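Local structure of endonuclease V isoform X2 (Ciona intestinalis, 6OZI) at residues E7-W12 / S83-F88. The protein probably cleaves RNA near inosine, as a metal-dependent endonuclease V of the RNase H clan, and is captured here bound to inosine-containing DNA. The protein carries 1 engineered substitution. Numbering follows the deposited sequence.
With nucleotides of chain C.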
loop_
_atom_site.group_PDB
_atom_site.type_symbol
_atom_site.label_atom_id
_atom_site.label_comp_id
_atom_site.label_asym_id
_atom_site.label_seq_id
_atom_site.Cartn_x
_atom_site.Cartn_y
_atom_site.Cartn_z
ATOM N N GLU A 7 -30.226 -17.279 -13.628
ATOM C CA GLU A 7 -31.460 -16.506 -13.649
ATOM C C GLU A 7 -31.211 -15.069 -13.221
ATOM O O GLU A 7 -31.789 -14.135 -13.785
ATOM C CB GLU A 7 -32.501 -17.154 -12.734
ATOM C CG GLU A 7 -32.711 -18.632 -12.978
ATOM C CD GLU A 7 -33.801 -19.209 -12.096
ATOM O OE1 GLU A 7 -34.288 -18.484 -11.201
ATOM O OE2 GLU A 7 -34.159 -20.391 -12.286
ATOM N N GLN A 8 -30.343 -14.869 -12.229
ATOM C CA GLN A 8 -30.034 -13.513 -11.795
ATOM C C GLN A 8 -29.327 -12.732 -12.892
ATOM O O GLN A 8 -29.597 -11.539 -13.082
ATOM C CB GLN A 8 -29.186 -13.546 -10.523
ATOM C CG GLN A 8 -28.953 -12.173 -9.922
ATOM C CD GLN A 8 -30.241 -11.524 -9.443
ATOM O OE1 GLN A 8 -30.842 -11.965 -8.463
ATOM N NE2 GLN A 8 -30.677 -10.478 -10.147
ATOM N N ILE A 9 -28.420 -13.385 -13.622
ATOM C CA ILE A 9 -27.770 -12.740 -14.762
ATOM C C ILE A 9 -28.807 -12.360 -15.809
ATOM O O ILE A 9 -28.749 -11.272 -16.397
ATOM C CB ILE A 9 -26.684 -13.659 -15.358
ATOM C CG1 ILE A 9 -25.570 -13.939 -14.345
ATOM C CG2 ILE A 9 -26.113 -13.059 -16.637
ATOM C CD1 ILE A 9 -24.617 -12.798 -14.137
ATOM N N ALA A 10 -29.770 -13.250 -16.065
ATOM C CA ALA A 10 -30.820 -12.937 -17.031
ATOM C C ALA A 10 -31.622 -11.714 -16.594
ATOM O O ALA A 10 -31.869 -10.798 -17.392
ATOM C CB ALA A 10 -31.732 -14.150 -17.219
ATOM N N GLU A 11 -32.027 -11.680 -15.319
ATOM C CA GLU A 11 -32.769 -10.541 -14.783
ATOM C C GLU A 11 -31.965 -9.248 -14.888
ATOM O O GLU A 11 -32.500 -8.199 -15.280
ATOM C CB GLU A 11 -33.142 -10.816 -13.327
ATOM C CG GLU A 11 -34.002 -9.754 -12.685
ATOM C CD GLU A 11 -34.261 -10.035 -11.214
ATOM O OE1 GLU A 11 -34.708 -11.157 -10.875
ATOM O OE2 GLU A 11 -33.990 -9.136 -10.388
ATOM N N TRP A 12 -30.678 -9.306 -14.538
ATOM C CA TRP A 12 -29.817 -8.130 -14.620
ATOM C C TRP A 12 -29.707 -7.630 -16.056
ATOM O O TRP A 12 -29.797 -6.421 -16.317
ATOM C CB TRP A 12 -28.437 -8.471 -14.055
ATOM C CG TRP A 12 -28.377 -8.510 -12.556
ATOM C CD1 TRP A 12 -29.283 -7.978 -11.688
ATOM C CD2 TRP A 12 -27.368 -9.129 -11.753
ATOM N NE1 TRP A 12 -28.886 -8.201 -10.394
ATOM C CE2 TRP A 12 -27.715 -8.910 -10.403
ATOM C CE3 TRP A 12 -26.192 -9.832 -12.043
ATOM C CZ2 TRP A 12 -26.936 -9.374 -9.345
ATOM C CZ3 TRP A 12 -25.422 -10.292 -10.993
ATOM C CH2 TRP A 12 -25.799 -10.066 -9.658
ATOM N N SER A 83 -17.985 -8.425 -13.438
ATOM C CA SER A 83 -17.851 -7.401 -14.467
ATOM C C SER A 83 -19.109 -7.365 -15.325
ATOM O O SER A 83 -19.707 -8.403 -15.623
ATOM C CB SER A 83 -16.613 -7.646 -15.334
ATOM O OG SER A 83 -16.702 -8.877 -16.020
ATOM N N SER A 84 -19.512 -6.154 -15.703
ATOM C CA SER A 84 -20.741 -5.780 -16.399
ATOM C C SER A 84 -21.937 -5.695 -15.451
ATOM O O SER A 84 -23.023 -5.298 -15.904
ATOM C CB SER A 84 -21.097 -6.723 -17.562
ATOM O OG SER A 84 -20.120 -6.651 -18.581
ATOM N N TYR A 85 -21.774 -5.990 -14.151
ATOM C CA TYR A 85 -22.883 -5.983 -13.197
ATOM C C TYR A 85 -22.526 -5.256 -11.899
ATOM O O TYR A 85 -23.122 -5.526 -10.852
ATOM C CB TYR A 85 -23.342 -7.411 -12.899
ATOM C CG TYR A 85 -23.718 -8.162 -14.152
ATOM C CD1 TYR A 85 -24.969 -8.005 -14.727
ATOM C CD2 TYR A 85 -22.808 -9.012 -14.778
ATOM C CE1 TYR A 85 -25.310 -8.680 -15.889
ATOM C CE2 TYR A 85 -23.141 -9.693 -15.942
ATOM C CZ TYR A 85 -24.386 -9.519 -16.493
ATOM O OH TYR A 85 -24.728 -10.189 -17.643
ATOM N N LEU A 86 -21.574 -4.319 -11.962
ATOM C CA LEU A 86 -21.150 -3.571 -10.779
ATOM C C LEU A 86 -22.308 -2.787 -10.166
ATOM O O LEU A 86 -22.373 -2.603 -8.932
ATOM C CB LEU A 86 -20.003 -2.629 -11.170
ATOM C CG LEU A 86 -19.425 -1.661 -10.139
ATOM C CD1 LEU A 86 -18.851 -2.432 -8.949
ATOM C CD2 LEU A 86 -18.363 -0.767 -10.768
ATOM N N ALA A 87 -23.226 -2.321 -11.021
ATOM C CA ALA A 87 -24.317 -1.467 -10.572
ATOM C C ALA A 87 -25.153 -2.160 -9.512
ATOM O O ALA A 87 -25.505 -1.558 -8.495
ATOM C CB ALA A 87 -25.186 -1.063 -11.761
ATOM N N PHE A 88 -25.497 -3.427 -9.734
ATOM C CA PHE A 88 -26.340 -4.120 -8.770
ATOM C C PHE A 88 -25.619 -4.334 -7.451
ATOM O O PHE A 88 -26.273 -4.512 -6.418
ATOM C CB PHE A 88 -26.829 -5.433 -9.382
ATOM C CG PHE A 88 -27.544 -5.239 -10.695
ATOM C CD1 PHE A 88 -28.874 -4.848 -10.718
ATOM C CD2 PHE A 88 -26.881 -5.404 -11.901
ATOM C CE1 PHE A 88 -29.537 -4.649 -11.915
ATOM C CE2 PHE A 88 -27.539 -5.201 -13.105
ATOM C CZ PHE A 88 -28.866 -4.826 -13.108
ATOM P P DI C 5 -12.584 -5.886 -15.325
ATOM O OP1 DI C 5 -11.082 -5.940 -15.388
ATOM O OP2 DI C 5 -13.132 -6.697 -14.178
ATOM O "O5'" DI C 5 -13.112 -4.324 -15.296
ATOM C "C5'" DI C 5 -12.363 -3.307 -15.910
ATOM C "C4'" DI C 5 -12.852 -1.952 -15.427
ATOM O "O4'" DI C 5 -14.391 -1.784 -15.907
ATOM C "C3'" DI C 5 -12.831 -1.853 -14.112
ATOM O "O3'" DI C 5 -12.428 -0.479 -13.669
ATOM C "C2'" DI C 5 -14.282 -2.106 -13.634
ATOM C "C1'" DI C 5 -15.139 -1.655 -14.835
ATOM N N9 DI C 5 -16.327 -2.520 -14.908
ATOM C C8 DI C 5 -16.592 -3.833 -15.000
ATOM N N7 DI C 5 -17.936 -3.962 -15.003
ATOM C C5 DI C 5 -18.474 -2.757 -14.912
ATOM C C6 DI C 5 -19.927 -2.285 -14.870
ATOM O O6 DI C 5 -20.822 -3.057 -14.914
ATOM N N1 DI C 5 -20.208 -0.897 -14.762
ATOM C C2 DI C 5 -19.138 0.054 -14.692
ATOM N N3 DI C 5 -17.759 -0.401 -14.727
ATOM C C4 DI C 5 -17.468 -1.851 -14.844
#
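The backbone N of Ser84, next to the Tyr85 that packs on Ile9 and Trp12, gives a nearly straight hydrogen bond (174°) to N7 of DI5 of chain C, at 2.8 Å. Leu86 N gives a longer hydrogen bond, 3.3 Å, to O6 of the same base. Main-chain N-H groups of 83-88 thus hold the N7/O6 (Hoogsteen) edge of the base, while Tyr85 and Phe88 pack against helix 6-19. Phe88 lies face to face with the five-membered ring of Trp12, centroids 3.6 Å apart and planes 15° apart. Gln8 CG lies 3.4 Å above the opposite face of the indole, toward its rim. The Trp12 CG stands anti to its carbonyl carbon (chi1 -77°), which brings the indole back beside Gln8. Trp12 CE3 meets Tyr85 CD1 at 3.5 Å, the two rings obliquely inclined. Ile9 CD1 makes a CH-pi contact over the Tyr85 face, 4.2 Å from the ring centroid. The Tyr85 hydroxyl is hydrogen-bonded to Asn13 OD1. With an alanine here instead of Trp12, Phe88 would probably lose its stacking partner, and Tyr85 would probably be freer to shift. The cluster joins helix 6-19 to Tyr85 and to helix 86-104 at Phe88, with helix 128-136 packed alongside through His131, whose ring meets Phe88 edge-to-face.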